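Local coordinates for protein putative hydrolase YdeN (Bacillus subtilis, PDB 1UXO) that probably acts as a serine hydrolase of the alpha/beta-hydrolase fold, its natural substrate not being established, at residues T4-I10 with N66-H72; R131-K137 with D155-V161; G93-L97 with V182-Y186. The protein carries 2 engineered substitutions. All blocks are in the same frame, centred on the assembly; numbering follows the deposited sequence.

Contact 1: T4-I10 with N66-H72; sequences TKQVYII and NTYLVAH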
ATOM      1  N   THR A   4       6.277  20.072  -2.547  1.00 22.20           N
ATOM      2  CA  THR A   4       7.166  19.073  -3.217  1.00 21.86           C
ATOM      3  C   THR A   4       6.545  17.647  -3.020  1.00 20.67           C
ATOM      4  O   THR A   4       6.239  17.203  -1.894  1.00 20.21           O
ATOM      5  CB  THR A   4       8.647  19.166  -2.670  1.00 22.94           C
ATOM      6  OG1 THR A   4       9.217  20.472  -2.949  1.00 26.20           O
ATOM      7  CG2 THR A   4       9.537  18.222  -3.441  1.00 22.87           C
ATOM      8  N   LYS A   5       6.314  16.960  -4.121  1.00 18.41           N
ATOM      9  CA  LYS A   5       5.838  15.583  -4.027  1.00 17.44           C
ATOM     10  C   LYS A   5       6.804  14.645  -3.314  1.00 14.85           C
ATOM     11  O   LYS A   5       8.018  14.737  -3.433  1.00 13.71           O
ATOM     12  CB  LYS A   5       5.509  15.016  -5.411  1.00 18.21           C
ATOM     13  CG  LYS A   5       4.415  15.752  -6.140  1.00 19.34           C
ATOM     14  CD  LYS A   5       3.922  15.030  -7.403  1.00 23.04           C
ATOM     15  CE  LYS A   5       4.792  15.294  -8.584  1.00 25.87           C
ATOM     16  NZ  LYS A   5       4.755  16.742  -8.991  1.00 28.25           N
ATOM     17  N   GLN A   6       6.220  13.690  -2.612  1.00 13.40           N
ATOM     18  CA  GLN A   6       6.945  12.673  -1.924  1.00 12.31           C
ATOM     19  C   GLN A   6       6.130  11.404  -2.025  1.00 11.13           C
ATOM     20  O   GLN A   6       4.933  11.407  -1.761  1.00  9.54           O
ATOM     21  CB  GLN A   6       7.117  13.052  -0.435  1.00 13.25           C
ATOM     22  CG  GLN A   6       7.664  11.916   0.428  1.00 17.30           C
ATOM     23  CD  GLN A   6       9.124  11.640   0.159  1.00 20.75           C
ATOM     24  OE1 GLN A   6       9.891  12.575   0.063  1.00 22.46           O
ATOM     25  NE2 GLN A   6       9.498  10.373  -0.004  1.00 21.95           N
ATOM     26  N   VAL A   7       6.773  10.303  -2.383  1.00  9.53           N
ATOM     27  CA  VAL A   7       6.059   9.038  -2.479  1.00 10.22           C
ATOM     28  C   VAL A   7       6.758   8.120  -1.506  1.00  9.66           C
ATOM     29  O   VAL A   7       8.001   8.036  -1.532  1.00 10.93           O
ATOM     30  CB  VAL A   7       6.197   8.444  -3.865  1.00  9.73           C
ATOM     31  CG1 VAL A   7       5.571   7.071  -3.906  1.00 10.01           C
ATOM     32  CG2 VAL A   7       5.601   9.392  -4.876  1.00 10.44           C
ATOM     33  N   TYR A   8       6.008   7.463  -0.645  1.00  8.33           N
ATOM     34  CA  TYR A   8       6.561   6.430   0.236  1.00  8.61           C
ATOM     35  C   TYR A   8       6.084   5.067  -0.242  1.00  8.36           C
ATOM     36  O   TYR A   8       4.911   4.914  -0.617  1.00 10.25           O
ATOM     37  CB  TYR A   8       6.167   6.649   1.692  1.00  8.16           C
ATOM     38  CG  TYR A   8       6.871   7.790   2.382  1.00 10.56           C
ATOM     39  CD1 TYR A   8       8.249   7.781   2.586  1.00 11.96           C
ATOM     40  CD2 TYR A   8       6.174   8.913   2.785  1.00 11.87           C
ATOM     41  CE1 TYR A   8       8.878   8.848   3.274  1.00 11.17           C
ATOM     42  CE2 TYR A   8       6.776   9.936   3.439  1.00 12.30           C
ATOM     43  CZ  TYR A   8       8.132   9.928   3.636  1.00 12.02           C
ATOM     44  OH  TYR A   8       8.721  10.988   4.294  1.00 15.28           O
ATOM     45  N   ILE A   9       6.966   4.083  -0.213  1.00  8.43           N
ATOM     46  CA  ILE A   9       6.643   2.734  -0.673  1.00  8.20           C
ATOM     47  C   ILE A   9       6.825   1.776   0.496  1.00  8.76           C
ATOM     48  O   ILE A   9       7.907   1.749   1.125  1.00  8.55           O
ATOM     49  CB  ILE A   9       7.523   2.354  -1.856  1.00  7.84           C
ATOM     50  CG1 ILE A   9       7.326   3.302  -3.016  1.00  8.89           C
ATOM     51  CG2 ILE A   9       7.289   0.852  -2.324  1.00  8.29           C
ATOM     52  CD1 ILE A   9       8.526   3.268  -3.996  1.00  9.36           C
ATOM     53  N   ILE A  10       5.784   0.998   0.790  1.00  8.19           N
ATOM     54  CA  ILE A  10       5.766   0.132   1.987  1.00  9.13           C
ATOM     55  C   ILE A  10       5.473  -1.325   1.603  1.00  9.26           C
ATOM     56  O   ILE A  10       4.437  -1.655   1.002  1.00  9.75           O
ATOM     57  CB  ILE A  10       4.705   0.629   3.028  1.00  9.89           C
ATOM     58  CG1 ILE A  10       4.881   2.093   3.364  1.00 12.28           C
ATOM     59  CG2 ILE A  10       4.763  -0.261   4.303  1.00 10.94           C
ATOM     60  CD1 ILE A  10       4.126   3.073   2.542  1.00 14.59           C
ATOM     61  N   ASN A  66       0.696  16.713  -0.837  1.00 13.13           N
ATOM     62  CA  ASN A  66       1.442  16.151  -1.974  1.00 14.84           C
ATOM     63  C   ASN A  66       2.273  14.904  -1.617  1.00 13.53           C
ATOM     64  O   ASN A  66       3.247  14.568  -2.318  1.00 14.13           O
ATOM     65  CB  ASN A  66       2.284  17.242  -2.654  1.00 15.91           C
ATOM     66  CG  ASN A  66       1.408  18.413  -3.188  1.00 20.56           C
ATOM     67  OD1 ASN A  66       1.523  19.562  -2.712  1.00 26.35           O
ATOM     68  ND2 ASN A  66       0.518  18.112  -4.116  1.00 20.59           N
ATOM     69  N   THR A  67       1.823  14.186  -0.591  1.00 11.26           N
ATOM     70  CA  THR A  67       2.403  12.883  -0.214  1.00 11.87           C
ATOM     71  C   THR A  67       1.532  11.769  -0.703  1.00 11.13           C
ATOM     72  O   THR A  67       0.291  11.827  -0.562  1.00  9.56           O
ATOM     73  CB  THR A  67       2.579  12.815   1.285  1.00 12.27           C
ATOM     74  OG1 THR A  67       3.333  13.958   1.720  1.00 14.34           O
ATOM     75  CG2 THR A  67       3.421  11.593   1.752  1.00 13.89           C
ATOM     76  N   TYR A  68       2.183  10.696  -1.183  1.00 10.43           N
ATOM     77  CA  TYR A  68       1.485   9.530  -1.708  1.00 10.56           C
ATOM     78  C   TYR A  68       2.062   8.269  -1.128  1.00  9.58           C
ATOM     79  O   TYR A  68       3.288   8.137  -0.988  1.00 10.85           O
ATOM     80  CB  TYR A  68       1.608   9.449  -3.226  1.00 11.85           C
ATOM     81  CG  TYR A  68       1.013  10.640  -3.926  1.00 12.09           C
ATOM     82  CD1 TYR A  68      -0.256  10.590  -4.498  1.00 11.85           C
ATOM     83  CD2 TYR A  68       1.709  11.826  -3.995  1.00 13.09           C
ATOM     84  CE1 TYR A  68      -0.808  11.721  -5.104  1.00 14.18           C
ATOM     85  CE2 TYR A  68       1.154  12.957  -4.592  1.00 15.02           C
ATOM     86  CZ  TYR A  68      -0.094  12.888  -5.141  1.00 14.97           C
ATOM     87  OH  TYR A  68      -0.612  13.999  -5.739  1.00 19.24           O
ATOM     88  N   LEU A  69       1.200   7.349  -0.749  1.00  9.22           N
ATOM     89  CA  LEU A  69       1.629   6.099  -0.153  1.00  8.97           C
ATOM     90  C   LEU A  69       1.256   4.928  -1.072  1.00  9.57           C
ATOM     91  O   LEU A  69       0.080   4.750  -1.429  1.00 10.43           O
ATOM     92  CB  LEU A  69       0.963   5.901   1.231  1.00 10.00           C
ATOM     93  CG  LEU A  69       0.945   7.077   2.223  1.00  8.85           C
ATOM     94  CD1 LEU A  69       0.146   6.762   3.492  1.00 13.00           C
ATOM     95  CD2 LEU A  69       2.418   7.422   2.571  1.00 11.90           C
ATOM     96  N   VAL A  70       2.245   4.127  -1.415  1.00  8.09           N
ATOM     97  CA  VAL A  70       2.076   2.934  -2.221  1.00  8.20           C
ATOM     98  C   VAL A  70       2.464   1.771  -1.321  1.00  8.15           C
ATOM     99  O   VAL A  70       3.580   1.714  -0.826  1.00  8.04           O
ATOM    100  CB  VAL A  70       2.984   2.960  -3.458  1.00  8.38           C
ATOM    101  CG1 VAL A  70       2.901   1.616  -4.262  1.00 10.53           C
ATOM    102  CG2 VAL A  70       2.635   4.169  -4.310  1.00 10.09           C
ATOM    103  N   ALA A  71       1.564   0.836  -1.142  1.00  7.98           N
ATOM    104  CA  ALA A  71       1.810  -0.291  -0.245  1.00  7.47           C
ATOM    105  C   ALA A  71       1.539  -1.597  -0.942  1.00  8.33           C
ATOM    106  O   ALA A  71       0.711  -1.639  -1.868  1.00  7.47           O
ATOM    107  CB  ALA A  71       0.917  -0.148   0.978  1.00  9.01           C
ATOM    108  N   HIS A  72       2.229  -2.657  -0.472  1.00  7.81           N
ATOM    109  CA  HIS A  72       2.045  -3.974  -0.975  1.00  8.90           C
ATOM    110  C   HIS A  72       1.652  -4.942   0.139  1.00  8.06           C
ATOM    111  O   HIS A  72       2.258  -4.960   1.229  1.00  8.29           O
ATOM    112  CB  HIS A  72       3.320  -4.485  -1.674  1.00  8.38           C
ATOM    113  CG  HIS A  72       3.159  -5.851  -2.308  1.00 11.26           C
ATOM    114  ND1 HIS A  72       4.086  -6.858  -2.123  1.00 13.51           N
ATOM    115  CD2 HIS A  72       2.223  -6.355  -3.161  1.00 10.30           C
ATOM    116  CE1 HIS A  72       3.705  -7.933  -2.802  1.00 14.58           C
ATOM    117  NE2 HIS A  72       2.589  -7.658  -3.447  1.00 10.81           N
TER

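Contact 2: R131-K137 with D155-V161; sequences RAVIASK and DAALYEV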
ATOM      1  N   ARG A 131      -7.548   7.346  -4.413  1.00  7.50           N
ATOM      2  CA  ARG A 131      -7.418   5.982  -3.844  1.00  7.29           C
ATOM      3  C   ARG A 131      -7.596   4.908  -4.918  1.00  7.01           C
ATOM      4  O   ARG A 131      -8.537   4.983  -5.703  1.00  7.72           O
ATOM      5  CB  ARG A 131      -8.423   5.778  -2.724  1.00  8.49           C
ATOM      6  CG  ARG A 131      -8.491   6.893  -1.674  1.00  7.30           C
ATOM      7  CD  ARG A 131      -9.677   6.785  -0.662  1.00  7.15           C
ATOM      8  NE  ARG A 131     -10.940   6.921  -1.394  1.00  9.64           N
ATOM      9  CZ  ARG A 131     -11.463   8.071  -1.835  1.00  7.56           C
ATOM     10  NH1 ARG A 131     -10.840   9.239  -1.613  1.00  6.51           N
ATOM     11  NH2 ARG A 131     -12.616   8.050  -2.509  1.00  9.19           N
ATOM     12  N   ALA A 132      -6.711   3.916  -4.897  1.00  6.72           N
ATOM     13  CA  ALA A 132      -6.761   2.786  -5.808  1.00  7.37           C
ATOM     14  C   ALA A 132      -6.258   1.527  -5.150  1.00  7.20           C
ATOM     15  O   ALA A 132      -5.422   1.578  -4.216  1.00  6.33           O
ATOM     16  CB  ALA A 132      -5.941   3.062  -7.067  1.00  8.41           C
ATOM     17  N   VAL A 133      -6.847   0.431  -5.596  1.00  7.98           N
ATOM     18  CA  VAL A 133      -6.438  -0.948  -5.279  1.00  8.06           C
ATOM     19  C   VAL A 133      -6.071  -1.679  -6.590  1.00  8.19           C
ATOM     20  O   VAL A 133      -6.821  -1.657  -7.597  1.00  9.18           O
ATOM     21  CB  VAL A 133      -7.543  -1.702  -4.580  1.00  7.39           C
ATOM     22  CG1 VAL A 133      -7.146  -3.161  -4.330  1.00  7.79           C
ATOM     23  CG2 VAL A 133      -7.922  -1.019  -3.298  1.00  7.22           C
ATOM     24  N   ILE A 134      -4.885  -2.275  -6.618  1.00  8.21           N
ATOM     25  CA  ILE A 134      -4.440  -3.063  -7.772  1.00  7.80           C
ATOM     26  C   ILE A 134      -4.348  -4.490  -7.297  1.00  8.08           C
ATOM     27  O   ILE A 134      -3.700  -4.764  -6.277  1.00  8.96           O
ATOM     28  CB  ILE A 134      -3.067  -2.586  -8.218  1.00  8.59           C
ATOM     29  CG1 ILE A 134      -3.168  -1.089  -8.576  1.00 11.89           C
ATOM     30  CG2 ILE A 134      -2.550  -3.468  -9.340  1.00  8.39           C
ATOM     31  CD1 ILE A 134      -1.905  -0.419  -9.034  1.00 14.14           C
ATOM     32  N   ALA A 135      -4.998  -5.395  -7.988  1.00  6.68           N
ATOM     33  CA  ALA A 135      -5.103  -6.769  -7.497  1.00  8.73           C
ATOM     34  C   ALA A 135      -5.079  -7.759  -8.595  1.00  8.70           C
ATOM     35  O   ALA A 135      -5.603  -7.516  -9.691  1.00 10.87           O
ATOM     36  CB  ALA A 135      -6.389  -6.947  -6.650  1.00  8.45           C
ATOM     37  N   SER A 136      -4.527  -8.920  -8.289  1.00  8.38           N
ATOM     38  CA  SER A 136      -4.391 -10.014  -9.261  1.00  9.18           C
ATOM     39  C   SER A 136      -5.489 -11.029  -9.132  1.00  8.97           C
ATOM     40  O   SER A 136      -5.707 -11.570  -8.057  1.00  9.39           O
ATOM     41  CB  SER A 136      -3.030 -10.706  -9.076  1.00  9.38           C
ATOM     42  OG  SER A 136      -2.969 -11.994  -9.721  1.00 10.39           O
ATOM     43  N   LYS A 137      -6.153 -11.352 -10.246  1.00  9.40           N
ATOM     44  CA  LYS A 137      -7.231 -12.328 -10.221  1.00  9.04           C
ATOM     45  C   LYS A 137      -6.819 -13.689  -9.736  1.00  7.73           C
ATOM     46  O   LYS A 137      -7.645 -14.356  -9.101  1.00  9.92           O
ATOM     47  CB  LYS A 137      -7.933 -12.464 -11.588  1.00  7.79           C
ATOM     48  CG  LYS A 137      -9.207 -13.284 -11.593  1.00 11.64           C
ATOM     49  CD  LYS A 137     -10.202 -12.719 -10.602  1.00 17.18           C
ATOM     50  CE  LYS A 137     -11.668 -13.067 -10.808  1.00 22.19           C
ATOM     51  NZ  LYS A 137     -11.921 -14.482 -10.613  1.00 24.34           N
ATOM     52  N   ASP A 155     -14.139   3.199  -1.364  1.00  8.42           N
ATOM     53  CA  ASP A 155     -14.396   3.927  -2.590  1.00  8.93           C
ATOM     54  C   ASP A 155     -13.106   4.218  -3.371  1.00  8.39           C
ATOM     55  O   ASP A 155     -12.788   5.362  -3.718  1.00  8.29           O
ATOM     56  CB  ASP A 155     -15.188   5.222  -2.346  1.00  8.90           C
ATOM     57  CG  ASP A 155     -15.585   5.890  -3.643  1.00 12.25           C
ATOM     58  OD1 ASP A 155     -15.853   5.135  -4.652  1.00 15.04           O
ATOM     59  OD2 ASP A 155     -15.653   7.164  -3.783  1.00 14.01           O
ATOM     60  N   ALA A 156     -12.387   3.138  -3.650  1.00  8.25           N
ATOM     61  CA  ALA A 156     -11.154   3.164  -4.432  1.00  9.43           C
ATOM     62  C   ALA A 156     -11.373   2.560  -5.824  1.00  9.01           C
ATOM     63  O   ALA A 156     -12.099   1.615  -5.965  1.00 10.77           O
ATOM     64  CB  ALA A 156     -10.078   2.392  -3.727  1.00  9.39           C
ATOM     65  N   ALA A 157     -10.692   3.098  -6.828  1.00  9.07           N
ATOM     66  CA  ALA A 157     -10.625   2.531  -8.175  1.00  9.28           C
ATOM     67  C   ALA A 157      -9.906   1.201  -8.093  1.00  9.52           C
ATOM     68  O   ALA A 157      -8.828   1.115  -7.489  1.00 10.19           O
ATOM     69  CB  ALA A 157      -9.836   3.446  -9.088  1.00  9.84           C
ATOM     70  N   LEU A 158     -10.511   0.168  -8.663  1.00  8.37           N
ATOM     71  CA  LEU A 158      -9.918  -1.191  -8.651  1.00  8.59           C
ATOM     72  C   LEU A 158      -9.368  -1.477 -10.034  1.00  8.35           C
ATOM     73  O   LEU A 158     -10.077  -1.346 -11.051  1.00  8.79           O
ATOM     74  CB  LEU A 158     -10.959  -2.211  -8.302  1.00  8.85           C
ATOM     75  CG  LEU A 158     -10.503  -3.681  -8.310  1.00  9.62           C
ATOM     76  CD1 LEU A 158      -9.592  -3.975  -7.128  1.00  8.99           C
ATOM     77  CD2 LEU A 158     -11.690  -4.581  -8.271  1.00 10.84           C
ATOM     78  N   TYR A 159      -8.124  -1.882 -10.071  1.00  8.47           N
ATOM     79  CA  TYR A 159      -7.447  -2.373 -11.287  1.00  8.20           C
ATOM     80  C   TYR A 159      -7.073  -3.846 -11.142  1.00  7.90           C
ATOM     81  O   TYR A 159      -6.284  -4.224 -10.265  1.00  8.25           O
ATOM     82  CB  TYR A 159      -6.198  -1.531 -11.494  1.00  8.25           C
ATOM     83  CG  TYR A 159      -6.477  -0.092 -11.734  1.00  8.56           C
ATOM     84  CD1 TYR A 159      -6.741   0.381 -13.018  1.00 10.46           C
ATOM     85  CD2 TYR A 159      -6.499   0.801 -10.701  1.00  7.53           C
ATOM     86  CE1 TYR A 159      -7.011   1.715 -13.246  1.00  9.91           C
ATOM     87  CE2 TYR A 159      -6.784   2.175 -10.925  1.00 10.91           C
ATOM     88  CZ  TYR A 159      -7.038   2.601 -12.208  1.00 12.04           C
ATOM     89  OH  TYR A 159      -7.281   3.925 -12.433  1.00 16.42           O
ATOM     90  N   GLU A 160      -7.731  -4.691 -11.929  1.00  8.19           N
ATOM     91  CA  GLU A 160      -7.571  -6.108 -11.934  1.00  8.07           C
ATOM     92  C   GLU A 160      -6.488  -6.464 -12.927  1.00  8.67           C
ATOM     93  O   GLU A 160      -6.496  -5.960 -14.069  1.00  9.05           O
ATOM     94  CB  GLU A 160      -8.869  -6.787 -12.368  1.00  8.19           C
ATOM     95  CG  GLU A 160      -8.749  -8.306 -12.514  1.00  9.09           C
ATOM     96  CD  GLU A 160     -10.060  -8.955 -12.906  1.00 11.76           C
ATOM     97  OE1 GLU A 160     -11.119  -8.333 -12.766  1.00 11.70           O
ATOM     98  OE2 GLU A 160      -9.991 -10.134 -13.330  1.00 15.06           O
ATOM     99  N   VAL A 161      -5.573  -7.336 -12.523  1.00  8.32           N
ATOM    100  CA  VAL A 161      -4.577  -7.876 -13.437  1.00  8.98           C
ATOM    101  C   VAL A 161      -4.911  -9.360 -13.476  1.00  9.74           C
ATOM    102  O   VAL A 161      -4.886 -10.045 -12.439  1.00  8.93           O
ATOM    103  CB  VAL A 161      -3.156  -7.664 -12.937  1.00  8.53           C
ATOM    104  CG1 VAL A 161      -2.156  -8.323 -13.903  1.00  8.39           C
ATOM    105  CG2 VAL A 161      -2.867  -6.157 -12.731  1.00 10.13           C
TER

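Contact 3: G93-L97 with V182-Y186; sequences GGIIL and VLTSY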
ATOM      1  N   GLY A  93      -2.168  13.183  -0.660  1.00 10.48           N
ATOM      2  CA  GLY A  93      -2.351  13.136  -2.087  1.00 10.10           C
ATOM      3  C   GLY A  93      -3.053  11.864  -2.541  1.00 10.82           C
ATOM      4  O   GLY A  93      -3.949  11.914  -3.362  1.00 10.96           O
ATOM      5  N   GLY A  94      -2.649  10.719  -1.980  1.00 11.31           N
ATOM      6  CA  GLY A  94      -3.292   9.479  -2.345  1.00 11.63           C
ATOM      7  C   GLY A  94      -2.612   8.257  -1.832  1.00 10.82           C
ATOM      8  O   GLY A  94      -1.503   8.317  -1.271  1.00 11.91           O
ATOM      9  N   ILE A  95      -3.311   7.141  -2.014  1.00 10.75           N
ATOM     10  CA  ILE A  95      -2.833   5.806  -1.637  1.00  9.64           C
ATOM     11  C   ILE A  95      -3.127   4.810  -2.754  1.00  9.15           C
ATOM     12  O   ILE A  95      -4.158   4.891  -3.478  1.00  8.95           O
ATOM     13  CB  ILE A  95      -3.476   5.307  -0.314  1.00 10.53           C
ATOM     14  CG1 ILE A  95      -4.990   5.151  -0.426  1.00  9.27           C
ATOM     15  CG2 ILE A  95      -3.100   6.154   0.884  1.00 10.05           C
ATOM     16  CD1 ILE A  95      -5.630   4.624   0.879  1.00 11.78           C
ATOM     17  N   ILE A  96      -2.184   3.906  -2.956  1.00  8.51           N
ATOM     18  CA  ILE A  96      -2.366   2.807  -3.853  1.00  8.65           C
ATOM     19  C   ILE A  96      -2.049   1.537  -3.083  1.00  8.17           C
ATOM     20  O   ILE A  96      -0.958   1.403  -2.515  1.00  9.40           O
ATOM     21  CB  ILE A  96      -1.467   2.934  -5.059  1.00  9.49           C
ATOM     22  CG1 ILE A  96      -1.780   4.197  -5.859  1.00 10.00           C
ATOM     23  CG2 ILE A  96      -1.660   1.770  -5.976  1.00 10.69           C
ATOM     24  CD1 ILE A  96      -0.818   4.421  -7.056  1.00 12.05           C
ATOM     25  N   LEU A  97      -3.007   0.640  -3.049  1.00  8.24           N
ATOM     26  CA  LEU A  97      -2.913  -0.579  -2.249  1.00  8.12           C
ATOM     27  C   LEU A  97      -2.793  -1.754  -3.175  1.00  8.61           C
ATOM     28  O   LEU A  97      -3.796  -2.240  -3.706  1.00  9.33           O
ATOM     29  CB  LEU A  97      -4.110  -0.711  -1.325  1.00  9.75           C
ATOM     30  CG  LEU A  97      -4.443   0.558  -0.537  1.00 10.85           C
ATOM     31  CD1 LEU A  97      -5.717   0.394   0.300  1.00 12.32           C
ATOM     32  CD2 LEU A  97      -3.293   0.924   0.368  1.00 10.37           C
ATOM     33  N   VAL A 182      -0.745   4.653 -12.662  1.00  9.99           N
ATOM     34  CA  VAL A 182      -1.889   5.071 -11.808  1.00 10.42           C
ATOM     35  C   VAL A 182      -1.455   6.223 -10.908  1.00  9.71           C
ATOM     36  O   VAL A 182      -2.130   7.253 -10.805  1.00  9.66           O
ATOM     37  CB  VAL A 182      -2.478   3.903 -11.026  1.00 10.75           C
ATOM     38  CG1 VAL A 182      -3.497   4.414 -10.001  1.00 11.22           C
ATOM     39  CG2 VAL A 182      -3.142   2.894 -11.997  1.00 12.22           C
ATOM     40  N   LEU A 183      -0.278   6.095 -10.312  1.00 10.11           N
ATOM     41  CA  LEU A 183       0.284   7.140  -9.475  1.00 10.67           C
ATOM     42  C   LEU A 183       0.454   8.435 -10.220  1.00 11.38           C
ATOM     43  O   LEU A 183       0.042   9.526  -9.763  1.00 11.87           O
ATOM     44  CB  LEU A 183       1.646   6.641  -8.896  1.00 11.99           C
ATOM     45  CG  LEU A 183       2.316   7.487  -7.866  1.00 12.68           C
ATOM     46  CD1 LEU A 183       1.408   7.706  -6.637  1.00 12.60           C
ATOM     47  CD2 LEU A 183       3.662   6.887  -7.510  1.00 15.40           C
ATOM     48  N   THR A 184       1.074   8.351 -11.385  1.00 12.49           N
ATOM     49  CA  THR A 184       1.330   9.531 -12.171  1.00 12.75           C
ATOM     50  C   THR A 184       0.036  10.261 -12.586  1.00 12.23           C
ATOM     51  O   THR A 184       0.033  11.495 -12.703  1.00 12.64           O
ATOM     52  CB  THR A 184       2.235   9.128 -13.374  1.00 13.96           C
ATOM     53  OG1 THR A 184       3.536   8.820 -12.847  1.00 14.48           O
ATOM     54  CG2 THR A 184       2.482  10.303 -14.345  1.00 15.76           C
ATOM     55  N   SER A 185      -1.033   9.522 -12.825  1.00 11.90           N
ATOM     56  CA  SER A 185      -2.320  10.125 -13.197  1.00 13.40           C
ATOM     57  C   SER A 185      -2.850  11.014 -12.049  1.00 14.52           C
ATOM     58  O   SER A 185      -3.508  12.044 -12.280  1.00 14.35           O
ATOM     59  CB  SER A 185      -3.323   9.055 -13.630  1.00 14.64           C
ATOM     60  OG  SER A 185      -3.920   8.374 -12.521  1.00 17.64           O
ATOM     61  N   TYR A 186      -2.519  10.647 -10.825  1.00 15.33           N
ATOM     62  CA  TYR A 186      -2.878  11.466  -9.685  1.00 16.47           C
ATOM     63  C   TYR A 186      -2.196  12.830  -9.712  1.00 18.59           C
ATOM     64  O   TYR A 186      -2.731  13.803  -9.141  1.00 18.59           O
ATOM     65  CB  TYR A 186      -2.441  10.821  -8.394  1.00 16.12           C
ATOM     66  CG  TYR A 186      -3.087   9.518  -7.996  1.00 14.19           C
ATOM     67  CD1 TYR A 186      -4.190   8.975  -8.672  1.00 16.09           C
ATOM     68  CD2 TYR A 186      -2.594   8.839  -6.886  1.00 14.81           C
ATOM     69  CE1 TYR A 186      -4.752   7.743  -8.249  1.00 14.28           C
ATOM     70  CE2 TYR A 186      -3.174   7.709  -6.430  1.00 16.43           C
ATOM     71  CZ  TYR A 186      -4.257   7.160  -7.149  1.00 17.15           C
ATOM     72  OH  TYR A 186      -4.790   6.019  -6.621  1.00 21.69           O
TER

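Contact 1: T4-I10 with N66-H72
In a ladder between neighbouring parallel strands, alternate residues of one strand each give their N and O to the two residues flanking their partner; here those residues are Q6, Y8 and I10. Six backbone hydrogen bonds result. Q6 N donates to N66 O (3.1 Å) and Q6 O accepts from Y68 N (2.9 Å); Y8 N reaches Y68 O (2.8 Å) and Y8 O takes V70 N (2.9 Å); I10 N meets V70 O (2.8 Å) and I10 O receives H72 N (2.8 Å). The amides and carbonyls of V7 and I9 turn the other way, to strand 35-39, so 6-10 is an interior strand of the parallel sheet of an alpha/beta hydrolase. H72 ends the ladder just before S73, the predicted nucleophile, and its NE2 is hydrogen-bonded to the carbonyl of H166. On the face of Q6, Y8 and T67, Q6 NE2 is hydrogen-bonded to D37, Y8 OH to T62, and T67 OG1 to H64 N. On the other face, V7 CG1 packs against V70 CG2 at 4.1 Å.

Contact 2: R131-K137 with D155-V161
A beta-alpha-beta unit, strand 128-136, helix 144-153 and strand 157-161, brings these segments side by side as parallel strands. The hydrogen-bonded rungs start where A157 N donates to R131 O (3.1 Å). V133 N then donates to A157 O (2.8 Å), Y159 N to V133 O (2.8 Å), A135 N to Y159 O (2.9 Å), V161 N to A135 O (2.8 Å), and K137 N closes on V161 O (2.9 Å). Strand 157-161 is the outermost on this side of the hydrolase sheet; A157 and E160 are exposed and its other residues partly so, while A132 and I134 are hydrogen-bonded onward to strand 92-98. At the entrance to the strand, D155, with positive phi, is the C-prime residue of the Schellman motif ending helix 144-153. R131 NH2 donates to D155 O (3.0 Å) and forms a salt bridge with D155 OD2 (3.4 Å); its NH1 is taken by the carbonyl of A128. V133 CG1 touches L158 CD1 at 3.8 Å on one face; on the other, A132 CB lies at the edge of the Y159 ring, 4.0 Å from CE2. S136, whose OG is hydrogen-bonded to the carbonyl of G165, sits close to D139, the predicted acid of the charge relay system.

Contact 3: G93-L97 with V182-Y186
A missing side chain can allow an aromatic ring close to a strand, and one glycine of this segment, G94, is a case in point. The chain turns a corner at G93. At G94 the CA is 4.5 Å from Y186 CE2, and an ideal CB there would fall only 3.1 Å from that same Y186 CE2, so the absence of a side chain is what lets the ring lie so close. I95 directs its side chain away from the helix, yet its carbonyl takes part: Y186 OH donates a weak hydrogen bond to I95 O at 3.4 Å, with that oxygen near the plane of the ring. I96 points back toward the helix and makes most of the apolar contact. Its CD1 sits 4.0 Å from V182 CG1 and 3.8 Å from L183 CB, while its CG1 meets Y186 CE2 at 3.8 Å. L97 is out of reach of 182-186; its side chain packs on helix 75-84. Beyond the segments, Y186 stacks on H130 and touches Y68. The axes of strand 94-97 and helix 182-186 approach to 9.7 Å and run nearly antiparallel, at 169°. Helix 177-188 packs on the sheet face carrying I96 and helix 75-84 on that of L97, so helices flank both faces, as in alpha/beta hydrolases.

Overall arrangement
From the N terminus, strand 6-10 is followed by strand 35-39 on its outer side before the chain returns to 67-72, where contact 1 closes the first loop. Strand 92-98 comes next and opens contact 3, which stays open until helix 177-188. Inside that loop, contact 2 opens and closes across its own short helical connection, and is therefore nested in contact 3, whereas contact 1 precedes both in series. Strand 92-98 bridges the two pairs through probable hydrogen bonds: L69 N and O pair with G94 O and I96 N, and A132 with I95 and L97. Contacts 1 and 2, with centres about 17 Å apart, thus belong to one continuous sheet, and contact 3 ties its middle to the C-terminal helix.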